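Local coordinates for 3-oxoacyl-[acyl-carrier-protein] synthase 3 (Pseudomonas aeruginosa, PDB 2X3E) that probably catalyses the first condensation of fatty acid synthesis, joining an acetyl unit from acetyl-CoA to malonyl-ACP to give acetoacetyl-ACP, at residues A[16-22]-A[42-48]; A[77-82]-A[136-142]; A[156-162]-A[278-284]; A[247-251]-A[285-290]. The protein carries 1 engineered substitution. All coordinates share one frame. Numbering follows the deposited sequence.

How the interactions relate
The four contacts illustrate how the thiolase fold assembles a catalytic centre from distant parts of one chain. Interaction 3 is the hub: its centre lies about 10 Å from the centre of each of the others. It joins interaction 1 through H46 O to D159 N (2.9 Å) and A48 N to D159 OD2 (2.8 Å). Interaction 2 reaches it through G138 N to G162 O (2.8 Å) and D140 OD2 to A283 N (3.1 Å). Interaction 4 meets it where N280 OD1 lies 3.1 Å from H250 CE1. These two are predicted active-site residues, and the side chain of H250 is also about 3 Å from that of the engineered A112.

Interaction 1. Residues A[16-22]-A[42-48]; sequences PEAVLSN and VRQRHIA
V19 lays its CG2 methyl over one face of the H46 imidazole, 3.8 Å from the ring centroid and 26° off its normal: a CH-pi contact. The pair belongs to a small two-stranded antiparallel sheet, split by a mostly helical insertion, in which strands 19-21 and 44-46 approach to 4.6 Å at 158°. V19 and H46 form a non-hydrogen-bonded pair (CA-CA 4.4 Å). L20 and R45 follow as a hydrogen-bonded pair (CA-CA 5.3 Å), with L20 N to R45 O at 2.7 Å and a weak return from R45 N to L20 O at 3.3 Å. I47 N adds a bond to A18 O (2.8 Å). H46, chi1 m, also sends ND1 to P16 O (2.7 Å), fixing the ring edge. L20, on the face shared with R45, packs its CB on I47 CG1 (3.9 Å). R45 curls back with chi1 p and chi2 and chi3 m, bringing NH2 to L20 O (2.9 Å) and N22 OD1 (2.8 Å); NH1 reaches N22 OD1 (3.1 Å) and also bonds A155 O. A water links N22 N (2.9 Å) to R43 O (2.5 Å). S21 is the N-cap of helix 22-28, its OG bonded to M24 N. Helix 33-40 covers N22 and R45 through I36, while Q44 NE2 bonds E277 O and a backbone hydrogen bond between H46 and D159 ties the sheet to the approach to strand 160-169.

Interaction 2. Residues A[77-82]-A[136-142]; sequences VLATST and LVGVDTF
L136 opens the second segment, paired in parallel with V77 (CA-CA 5.0 Å), its CD1 4.1 Å from V77 CG1. V137, level with L78 (CA-CA 4.8 Å), takes V77 O through its N (2.9 Å) and gives its O to A79 N (2.8 Å); its CB meets L78 CD2 at 3.7 Å. G138 lies beside A79, and V139 N then bonds A79 O (3.1 Å). The short strands 77-79 and 136-140, neighbours inside the five-stranded sheet of the thiolase fold, approach to 4.7 Å at 31°. Beyond them the first segment bends through an ST turn, T82 N to T80 OG1 at 3.0 Å. D140, chi1 near -93°, swings OD1 to S81 N (2.9 Å) and T82 OG1 (2.7 Å). T141 N donates to T82 OG1 (2.9 Å). F142 CD1 packs on T82 CG2 (3.7 Å), and F142 and S81 both touch C87 of the second subunit. D140 OD2 bonds A283 N and a water (2.8 Å) that also accepts from S81 OG (2.7 Å). Four donors around its carboxylate are consistent with an ionised D140 that ties its strand end to the turn after strand 77-79 and to the loop at A283.

Interaction 3. Residues A[156-162]-A[278-284]; sequences LFGDGAG and VGNTVAA
A single backbone bridge, fully buried, joins the segment leading into strand 160-169 to the loop between helices 275-278 and 285-295. It thus couples the two halves of the thiolase fold at N280, the predicted asparagine of the active site. F157 and N280 are level (CA-CA 4.5 Å), with N280 N to L156 O at 2.8 Å and G158 N to N280 O at 2.9 Å. T281 CA approaches G158 O at 3.4 Å in a CA-H...O contact. The N280 side chain, chi1 t, closes an Asx turn, OD1 accepting from V282 N (2.9 Å), while ND2 bonds A252 O. The F157 ring, chi1 m, brings CE1 to 3.4 Å from N280 CG and 3.9 Å from V282 CG2. Glycines permit the closeness: an ideal CB on G158 would stand 2.5 Å from V278 O, and one on G279, whose phi is 69°, 2.8 Å from L156 O. G160, at phi 165° and psi 176°, would jam a CB against the preceding carbonyl. G160 O touches A284 CB at 3.3 Å, where the loop tightens into a 3-10 segment at 283-284. A water bridges the two segments, donating to D159 O (3.0 Å) and V278 O (2.6 Å).

Interaction 4. Residues A[247-251]-A[285-290]; sequences LVPHQ and SIPLAL
Polar contact between strand 247-249 with its following loop and helix 285-290 centres on one hydrogen bond: H250 ND1 to S285 OG, 2.8 Å, nearly straight at 170° and in line with the edge of the imidazole. H250 has chi1 t and S285 chi1 p, a combination that aims the ring at the first turn of the helix; S285 OG is also bonded to V282 O. Within its own segment, Q251 folds back with chi1 and chi2 m so that NE2 reaches P249 O (2.9 Å), and its amide has further partners in V272, S273 and N274.

Apolar contact is carried by V248, chi1 t, whose CG1 lies 3.7 Å from A289 CB and 3.9 Å from I286 CG2, and V248 CG2 is 3.8 Å from L290 CD2. One valine thus meets I286 and, about one turn on, A289 and L290. I286 CG1 also lies against the backbone, 3.8 Å from H250 N.

Backbone geometry sets the frame: the strand and helix axes approach to 7.9 Å at 139°, and the helix is regular, A289 N to S285 O and L290 N to I286 O both 2.9 Å. I286 and P287 also meet F115 of helix 114-127, the paired buried helix of the thiolase fold. H250 follows directly on strand 246-249, beside N280 and the engineered A112, which stands at a predicted active-site position, consistent with the Cys-His-Asn triad of FabH enzymes.

Interaction 1. Residues A[16-22]-A[42-48]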
# COMPACT_ATOMS: atom_id res chain seq x y z
N PRO A 16 -0.63 -5.13 -22.51
CA PRO A 16 0.51 -4.93 -23.39
C PRO A 16 0.32 -5.68 -24.71
O PRO A 16 -0.40 -6.68 -24.77
CB PRO A 16 1.70 -5.49 -22.60
CG PRO A 16 1.14 -6.23 -21.45
CD PRO A 16 -0.26 -5.79 -21.24
N GLU A 17 0.96 -5.17 -25.76
CA GLU A 17 0.76 -5.67 -27.11
C GLU A 17 1.27 -7.10 -27.29
O GLU A 17 0.58 -7.93 -27.88
CB GLU A 17 1.46 -4.74 -28.10
CG GLU A 17 0.99 -4.89 -29.52
CD GLU A 17 1.56 -3.81 -30.42
OE1 GLU A 17 2.68 -4.01 -30.94
OE2 GLU A 17 0.90 -2.77 -30.60
N ALA A 18 2.47 -7.37 -26.77
CA ALA A 18 3.12 -8.66 -26.95
C ALA A 18 2.33 -9.77 -26.27
O ALA A 18 1.84 -9.62 -25.16
CB ALA A 18 4.55 -8.62 -26.41
N VAL A 19 2.21 -10.90 -26.97
CA VAL A 19 1.46 -12.04 -26.46
C VAL A 19 2.35 -13.28 -26.49
O VAL A 19 3.09 -13.49 -27.44
CB VAL A 19 0.18 -12.25 -27.31
CG1 VAL A 19 -0.57 -13.49 -26.85
CG2 VAL A 19 -0.73 -11.03 -27.22
N LEU A 20 2.28 -14.07 -25.42
CA LEU A 20 2.98 -15.35 -25.35
C LEU A 20 1.97 -16.49 -25.58
O LEU A 20 1.09 -16.72 -24.75
CB LEU A 20 3.68 -15.51 -24.00
CG LEU A 20 4.51 -16.79 -23.79
CD1 LEU A 20 5.76 -16.75 -24.65
CD2 LEU A 20 4.88 -16.97 -22.32
N SER A 21 2.11 -17.18 -26.70
CA SER A 21 1.23 -18.31 -27.03
C SER A 21 1.75 -19.60 -26.43
O SER A 21 2.93 -19.69 -26.05
CB SER A 21 1.13 -18.47 -28.54
OG SER A 21 2.37 -18.91 -29.07
N ASN A 22 0.89 -20.61 -26.37
CA ASN A 22 1.31 -21.94 -25.94
C ASN A 22 2.41 -22.51 -26.83
O ASN A 22 3.37 -23.10 -26.33
CB ASN A 22 0.12 -22.90 -25.90
CG ASN A 22 -0.82 -22.61 -24.74
OD1 ASN A 22 -0.66 -21.62 -24.04
ND2 ASN A 22 -1.79 -23.49 -24.53
N VAL A 42 -5.21 -21.65 -19.86
CA VAL A 42 -4.76 -20.38 -20.42
C VAL A 42 -4.13 -20.65 -21.79
O VAL A 42 -3.24 -21.48 -21.91
CB VAL A 42 -3.71 -19.71 -19.51
CG1 VAL A 42 -3.17 -18.45 -20.16
CG2 VAL A 42 -4.31 -19.41 -18.15
N ARG A 43 -4.63 -19.95 -22.80
CA ARG A 43 -4.12 -20.10 -24.16
C ARG A 43 -3.20 -18.96 -24.58
O ARG A 43 -2.33 -19.14 -25.43
CB ARG A 43 -5.28 -20.26 -25.15
CG ARG A 43 -6.12 -21.50 -24.87
CD ARG A 43 -6.59 -22.21 -26.15
NE ARG A 43 -7.21 -23.50 -25.85
CZ ARG A 43 -7.62 -24.38 -26.77
NH1 ARG A 43 -7.48 -24.14 -28.07
NH2 ARG A 43 -8.17 -25.53 -26.38
N GLN A 44 -3.38 -17.77 -24.00
CA GLN A 44 -2.42 -16.70 -24.20
C GLN A 44 -2.30 -15.76 -23.02
O GLN A 44 -3.18 -15.68 -22.16
CB GLN A 44 -2.69 -15.93 -25.50
CG GLN A 44 -4.09 -15.37 -25.66
CD GLN A 44 -4.16 -14.25 -26.70
OE1 GLN A 44 -3.76 -14.42 -27.85
NE2 GLN A 44 -4.69 -13.10 -26.29
N ARG A 45 -1.19 -15.04 -22.99
CA ARG A 45 -0.92 -14.09 -21.93
C ARG A 45 -0.12 -12.92 -22.50
O ARG A 45 0.75 -13.10 -23.36
CB ARG A 45 -0.25 -14.76 -20.70
CG ARG A 45 1.07 -15.53 -20.89
CD ARG A 45 1.01 -16.76 -21.80
NE ARG A 45 0.49 -18.00 -21.21
CZ ARG A 45 0.23 -19.10 -21.91
NH1 ARG A 45 -0.23 -20.19 -21.30
NH2 ARG A 45 0.43 -19.14 -23.22
N HIS A 46 -0.47 -11.71 -22.06
CA HIS A 46 0.16 -10.50 -22.56
C HIS A 46 1.39 -10.19 -21.72
O HIS A 46 1.38 -10.35 -20.49
CB HIS A 46 -0.84 -9.34 -22.54
CG HIS A 46 -1.96 -9.51 -23.52
ND1 HIS A 46 -2.03 -8.81 -24.71
CD2 HIS A 46 -3.05 -10.31 -23.50
CE1 HIS A 46 -3.11 -9.18 -25.38
NE2 HIS A 46 -3.75 -10.09 -24.66
N ILE A 47 2.46 -9.77 -22.40
CA ILE A 47 3.79 -9.65 -21.79
C ILE A 47 4.27 -8.20 -21.88
O ILE A 47 4.40 -7.65 -22.97
CB ILE A 47 4.80 -10.61 -22.47
CG1 ILE A 47 4.32 -12.07 -22.37
CG2 ILE A 47 6.18 -10.48 -21.86
CD1 ILE A 47 4.24 -12.61 -20.95
N ALA A 48 4.53 -7.60 -20.72
CA ALA A 48 4.85 -6.17 -20.64
C ALA A 48 6.15 -5.80 -21.34
O ALA A 48 6.26 -4.72 -21.92
CB ALA A 48 4.88 -5.72 -19.19
O HOH W 1 -1.87 -20.64 -27.32

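Interaction 2. Residues A[77-82]-A[136-142]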
# COMPACT_ATOMS: atom_id res chain seq x y z
N VAL A 77 -4.77 5.49 -6.53
CA VAL A 77 -4.22 4.37 -5.77
C VAL A 77 -3.95 3.19 -6.71
O VAL A 77 -4.80 2.84 -7.52
CB VAL A 77 -5.16 3.96 -4.62
CG1 VAL A 77 -4.69 2.67 -3.95
CG2 VAL A 77 -5.25 5.10 -3.61
N LEU A 78 -2.74 2.63 -6.63
CA LEU A 78 -2.40 1.43 -7.37
C LEU A 78 -2.33 0.25 -6.41
O LEU A 78 -1.60 0.29 -5.41
CB LEU A 78 -1.05 1.54 -8.09
CG LEU A 78 -0.73 2.67 -9.07
CD1 LEU A 78 0.29 2.18 -10.10
CD2 LEU A 78 -1.95 3.30 -9.74
N ALA A 79 -3.11 -0.78 -6.72
CA ALA A 79 -2.99 -2.08 -6.07
C ALA A 79 -2.01 -2.90 -6.91
O ALA A 79 -2.35 -3.29 -8.03
CB ALA A 79 -4.34 -2.76 -6.00
N THR A 80 -0.81 -3.13 -6.38
CA THR A 80 0.27 -3.81 -7.12
C THR A 80 1.28 -4.47 -6.19
O THR A 80 1.49 -4.02 -5.06
CB THR A 80 1.03 -2.84 -8.08
OG1 THR A 80 1.89 -3.59 -8.95
CG2 THR A 80 1.88 -1.82 -7.32
N SER A 81 1.90 -5.55 -6.69
CA SER A 81 3.05 -6.19 -6.05
C SER A 81 4.30 -6.07 -6.94
O SER A 81 5.33 -6.69 -6.66
CB SER A 81 2.76 -7.67 -5.80
OG SER A 81 1.54 -7.83 -5.09
N THR A 82 4.20 -5.29 -8.01
CA THR A 82 5.26 -5.19 -9.01
C THR A 82 5.42 -3.73 -9.40
O THR A 82 5.33 -3.37 -10.58
CB THR A 82 4.95 -6.06 -10.24
OG1 THR A 82 3.62 -5.77 -10.70
CG2 THR A 82 5.05 -7.53 -9.89
N LEU A 136 -8.78 3.86 -8.83
CA LEU A 136 -8.13 2.65 -8.32
C LEU A 136 -7.67 1.85 -9.53
O LEU A 136 -8.47 1.51 -10.39
CB LEU A 136 -9.08 1.81 -7.48
CG LEU A 136 -8.55 0.42 -7.09
CD1 LEU A 136 -7.34 0.56 -6.18
CD2 LEU A 136 -9.67 -0.39 -6.41
N VAL A 137 -6.37 1.55 -9.59
CA VAL A 137 -5.82 0.73 -10.66
C VAL A 137 -5.26 -0.56 -10.09
O VAL A 137 -4.35 -0.53 -9.26
CB VAL A 137 -4.68 1.45 -11.42
CG1 VAL A 137 -4.22 0.60 -12.62
CG2 VAL A 137 -5.10 2.84 -11.87
N GLY A 138 -5.84 -1.68 -10.50
CA GLY A 138 -5.24 -2.99 -10.27
C GLY A 138 -4.27 -3.27 -11.40
O GLY A 138 -4.68 -3.34 -12.55
N VAL A 139 -2.99 -3.39 -11.08
CA VAL A 139 -1.95 -3.59 -12.09
C VAL A 139 -0.86 -4.50 -11.57
O VAL A 139 -0.41 -4.36 -10.43
CB VAL A 139 -1.32 -2.25 -12.54
CG1 VAL A 139 -0.78 -1.44 -11.33
CG2 VAL A 139 -0.22 -2.48 -13.58
N ASP A 140 -0.43 -5.44 -12.40
CA ASP A 140 0.72 -6.27 -12.09
C ASP A 140 1.42 -6.72 -13.36
O ASP A 140 0.78 -6.95 -14.40
CB ASP A 140 0.31 -7.47 -11.22
CG ASP A 140 0.45 -7.20 -9.72
OD1 ASP A 140 1.52 -6.75 -9.29
OD2 ASP A 140 -0.51 -7.46 -8.96
N THR A 141 2.74 -6.80 -13.28
CA THR A 141 3.59 -7.29 -14.37
C THR A 141 4.41 -8.48 -13.87
O THR A 141 5.66 -8.47 -13.89
CB THR A 141 4.51 -6.18 -14.90
OG1 THR A 141 5.17 -5.54 -13.80
CG2 THR A 141 3.71 -5.14 -15.69
N PHE A 142 3.70 -9.51 -13.42
CA PHE A 142 4.34 -10.71 -12.87
C PHE A 142 5.31 -11.39 -13.81
O PHE A 142 6.24 -12.05 -13.34
CB PHE A 142 3.28 -11.72 -12.40
CG PHE A 142 3.02 -11.68 -10.92
CD1 PHE A 142 2.77 -10.48 -10.28
CD2 PHE A 142 3.03 -12.85 -10.17
CE1 PHE A 142 2.52 -10.44 -8.92
CE2 PHE A 142 2.79 -12.81 -8.80
CZ PHE A 142 2.53 -11.60 -8.18
O HOH W 2 -0.79 -7.15 -6.22

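Interaction 3. Residues A[156-162]-A[278-284]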
# COMPACT_ATOMS: atom_id res chain seq x y z
N LEU A 156 0.73 -19.82 -16.67
CA LEU A 156 -0.43 -19.26 -15.97
C LEU A 156 -0.48 -17.73 -15.99
O LEU A 156 -1.54 -17.15 -16.25
CB LEU A 156 -0.43 -19.76 -14.51
CG LEU A 156 -1.55 -19.29 -13.58
CD1 LEU A 156 -2.91 -19.70 -14.13
CD2 LEU A 156 -1.34 -19.88 -12.18
N PHE A 157 0.65 -17.09 -15.71
CA PHE A 157 0.66 -15.66 -15.41
C PHE A 157 0.84 -14.75 -16.62
O PHE A 157 1.65 -15.01 -17.50
CB PHE A 157 1.71 -15.34 -14.33
CG PHE A 157 1.33 -15.80 -12.96
CD1 PHE A 157 0.41 -15.09 -12.21
CD2 PHE A 157 1.87 -16.97 -12.43
CE1 PHE A 157 0.03 -15.53 -10.95
CE2 PHE A 157 1.49 -17.41 -11.18
CZ PHE A 157 0.58 -16.68 -10.43
N GLY A 158 0.08 -13.67 -16.62
CA GLY A 158 0.20 -12.61 -17.63
C GLY A 158 0.22 -11.25 -16.97
O GLY A 158 0.09 -11.15 -15.75
N ASP A 159 0.36 -10.21 -17.79
CA ASP A 159 0.49 -8.83 -17.33
C ASP A 159 -0.69 -7.98 -17.79
O ASP A 159 -1.34 -8.29 -18.79
CB ASP A 159 1.77 -8.20 -17.90
CG ASP A 159 3.03 -8.95 -17.51
OD1 ASP A 159 3.02 -9.68 -16.49
OD2 ASP A 159 4.05 -8.81 -18.23
N GLY A 160 -0.94 -6.90 -17.07
CA GLY A 160 -2.01 -5.99 -17.45
C GLY A 160 -2.40 -5.03 -16.36
O GLY A 160 -1.87 -5.09 -15.24
N ALA A 161 -3.33 -4.14 -16.70
CA ALA A 161 -3.86 -3.15 -15.78
C ALA A 161 -5.35 -2.95 -16.05
O ALA A 161 -5.78 -2.91 -17.20
CB ALA A 161 -3.12 -1.82 -15.93
N GLY A 162 -6.12 -2.85 -14.96
CA GLY A 162 -7.52 -2.46 -15.03
C GLY A 162 -7.80 -1.40 -13.99
O GLY A 162 -7.28 -1.46 -12.87
N VAL A 278 -6.09 -13.78 -21.35
CA VAL A 278 -5.13 -12.90 -20.67
C VAL A 278 -4.31 -13.58 -19.58
O VAL A 278 -3.36 -12.99 -19.08
CB VAL A 278 -5.84 -11.65 -20.07
CG1 VAL A 278 -6.59 -10.90 -21.16
CG2 VAL A 278 -6.79 -12.03 -18.93
N GLY A 279 -4.65 -14.81 -19.21
CA GLY A 279 -3.99 -15.49 -18.11
C GLY A 279 -4.31 -14.86 -16.77
O GLY A 279 -5.29 -14.12 -16.64
N ASN A 280 -3.48 -15.17 -15.78
CA ASN A 280 -3.65 -14.69 -14.41
C ASN A 280 -2.82 -13.42 -14.26
O ASN A 280 -1.59 -13.48 -14.28
CB ASN A 280 -3.18 -15.77 -13.43
CG ASN A 280 -3.26 -15.35 -11.97
OD1 ASN A 280 -3.24 -14.16 -11.65
ND2 ASN A 280 -3.33 -16.33 -11.07
N THR A 281 -3.49 -12.28 -14.14
CA THR A 281 -2.83 -10.98 -14.08
C THR A 281 -2.83 -10.38 -12.66
O THR A 281 -2.60 -9.17 -12.49
CB THR A 281 -3.48 -9.99 -15.06
OG1 THR A 281 -4.87 -9.83 -14.74
CG2 THR A 281 -3.35 -10.49 -16.50
N VAL A 282 -3.06 -11.22 -11.65
CA VAL A 282 -2.95 -10.82 -10.23
C VAL A 282 -3.86 -9.63 -9.91
O VAL A 282 -5.07 -9.74 -10.12
CB VAL A 282 -1.46 -10.61 -9.82
CG1 VAL A 282 -1.32 -10.50 -8.30
CG2 VAL A 282 -0.61 -11.76 -10.32
N ALA A 283 -3.34 -8.49 -9.46
CA ALA A 283 -4.23 -7.39 -9.03
C ALA A 283 -5.12 -6.86 -10.17
O ALA A 283 -6.21 -6.35 -9.92
CB ALA A 283 -3.42 -6.24 -8.37
N ALA A 284 -4.67 -7.01 -11.42
CA ALA A 284 -5.44 -6.58 -12.59
C ALA A 284 -6.60 -7.52 -12.98
O ALA A 284 -7.44 -7.15 -13.81
CB ALA A 284 -4.51 -6.41 -13.79
O HOH W 3 -2.24 -10.85 -20.04

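Interaction 4. Residues A[247-251]-A[285-290]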
# COMPACT_ATOMS: atom_id res chain seq x y z
N LEU A 247 -20.66 -12.96 -10.89
CA LEU A 247 -19.56 -13.24 -9.99
C LEU A 247 -18.26 -13.00 -10.76
O LEU A 247 -18.03 -13.62 -11.80
CB LEU A 247 -19.61 -14.68 -9.50
CG LEU A 247 -18.53 -15.08 -8.48
CD1 LEU A 247 -18.59 -14.20 -7.24
CD2 LEU A 247 -18.70 -16.56 -8.11
N VAL A 248 -17.44 -12.09 -10.25
CA VAL A 248 -16.17 -11.73 -10.89
C VAL A 248 -15.02 -12.05 -9.94
O VAL A 248 -14.63 -11.22 -9.13
CB VAL A 248 -16.12 -10.25 -11.30
CG1 VAL A 248 -14.93 -10.01 -12.21
CG2 VAL A 248 -17.40 -9.83 -11.98
N PRO A 249 -14.51 -13.28 -10.01
CA PRO A 249 -13.41 -13.68 -9.15
C PRO A 249 -12.03 -13.30 -9.72
O PRO A 249 -11.87 -13.08 -10.92
CB PRO A 249 -13.55 -15.20 -9.11
CG PRO A 249 -14.16 -15.53 -10.38
CD PRO A 249 -15.07 -14.42 -10.74
N HIS A 250 -11.05 -13.24 -8.83
CA HIS A 250 -9.67 -13.24 -9.25
C HIS A 250 -9.47 -14.46 -10.15
O HIS A 250 -9.85 -15.58 -9.79
CB HIS A 250 -8.73 -13.30 -8.04
CG HIS A 250 -7.34 -13.75 -8.36
ND1 HIS A 250 -6.59 -13.18 -9.36
CD2 HIS A 250 -6.57 -14.72 -7.82
CE1 HIS A 250 -5.42 -13.78 -9.43
NE2 HIS A 250 -5.38 -14.72 -8.50
N GLN A 251 -8.88 -14.24 -11.32
CA GLN A 251 -8.74 -15.27 -12.33
C GLN A 251 -7.52 -16.15 -12.01
O GLN A 251 -6.50 -16.10 -12.70
CB GLN A 251 -8.62 -14.62 -13.72
CG GLN A 251 -9.74 -13.60 -14.04
CD GLN A 251 -11.05 -14.23 -14.46
OE1 GLN A 251 -11.11 -14.89 -15.50
NE2 GLN A 251 -12.11 -14.02 -13.67
N SER A 285 -6.67 -8.71 -12.39
CA SER A 285 -7.53 -9.77 -12.93
C SER A 285 -9.02 -9.43 -12.90
O SER A 285 -9.73 -9.64 -13.89
CB SER A 285 -7.27 -11.11 -12.22
OG SER A 285 -7.71 -11.08 -10.87
N ILE A 286 -9.48 -8.90 -11.78
CA ILE A 286 -10.89 -8.53 -11.63
C ILE A 286 -11.30 -7.39 -12.57
O ILE A 286 -12.26 -7.53 -13.31
CB ILE A 286 -11.24 -8.19 -10.16
CG1 ILE A 286 -11.10 -9.44 -9.29
CG2 ILE A 286 -12.66 -7.63 -10.07
CD1 ILE A 286 -11.33 -9.19 -7.80
N PRO A 287 -10.55 -6.27 -12.58
CA PRO A 287 -11.00 -5.23 -13.53
C PRO A 287 -10.80 -5.60 -15.01
O PRO A 287 -11.57 -5.14 -15.87
CB PRO A 287 -10.18 -4.00 -13.12
CG PRO A 287 -8.96 -4.56 -12.43
CD PRO A 287 -9.47 -5.78 -11.71
N LEU A 288 -9.81 -6.43 -15.33
CA LEU A 288 -9.70 -6.91 -16.71
C LEU A 288 -10.89 -7.81 -17.07
O LEU A 288 -11.42 -7.72 -18.18
CB LEU A 288 -8.38 -7.64 -16.95
CG LEU A 288 -7.15 -6.74 -17.09
CD1 LEU A 288 -5.89 -7.57 -17.00
CD2 LEU A 288 -7.20 -5.96 -18.40
N ALA A 289 -11.33 -8.64 -16.13
CA ALA A 289 -12.52 -9.47 -16.34
C ALA A 289 -13.77 -8.61 -16.51
O ALA A 289 -14.59 -8.88 -17.38
CB ALA A 289 -12.70 -10.49 -15.18
N LEU A 290 -13.90 -7.57 -15.68
CA LEU A 290 -14.97 -6.59 -15.85
C LEU A 290 -14.97 -5.96 -17.25
O LEU A 290 -16.03 -5.85 -17.88
CB LEU A 290 -14.90 -5.50 -14.77
CG LEU A 290 -15.34 -5.89 -13.35
CD1 LEU A 290 -15.07 -4.76 -12.36
CD2 LEU A 290 -16.83 -6.27 -13.33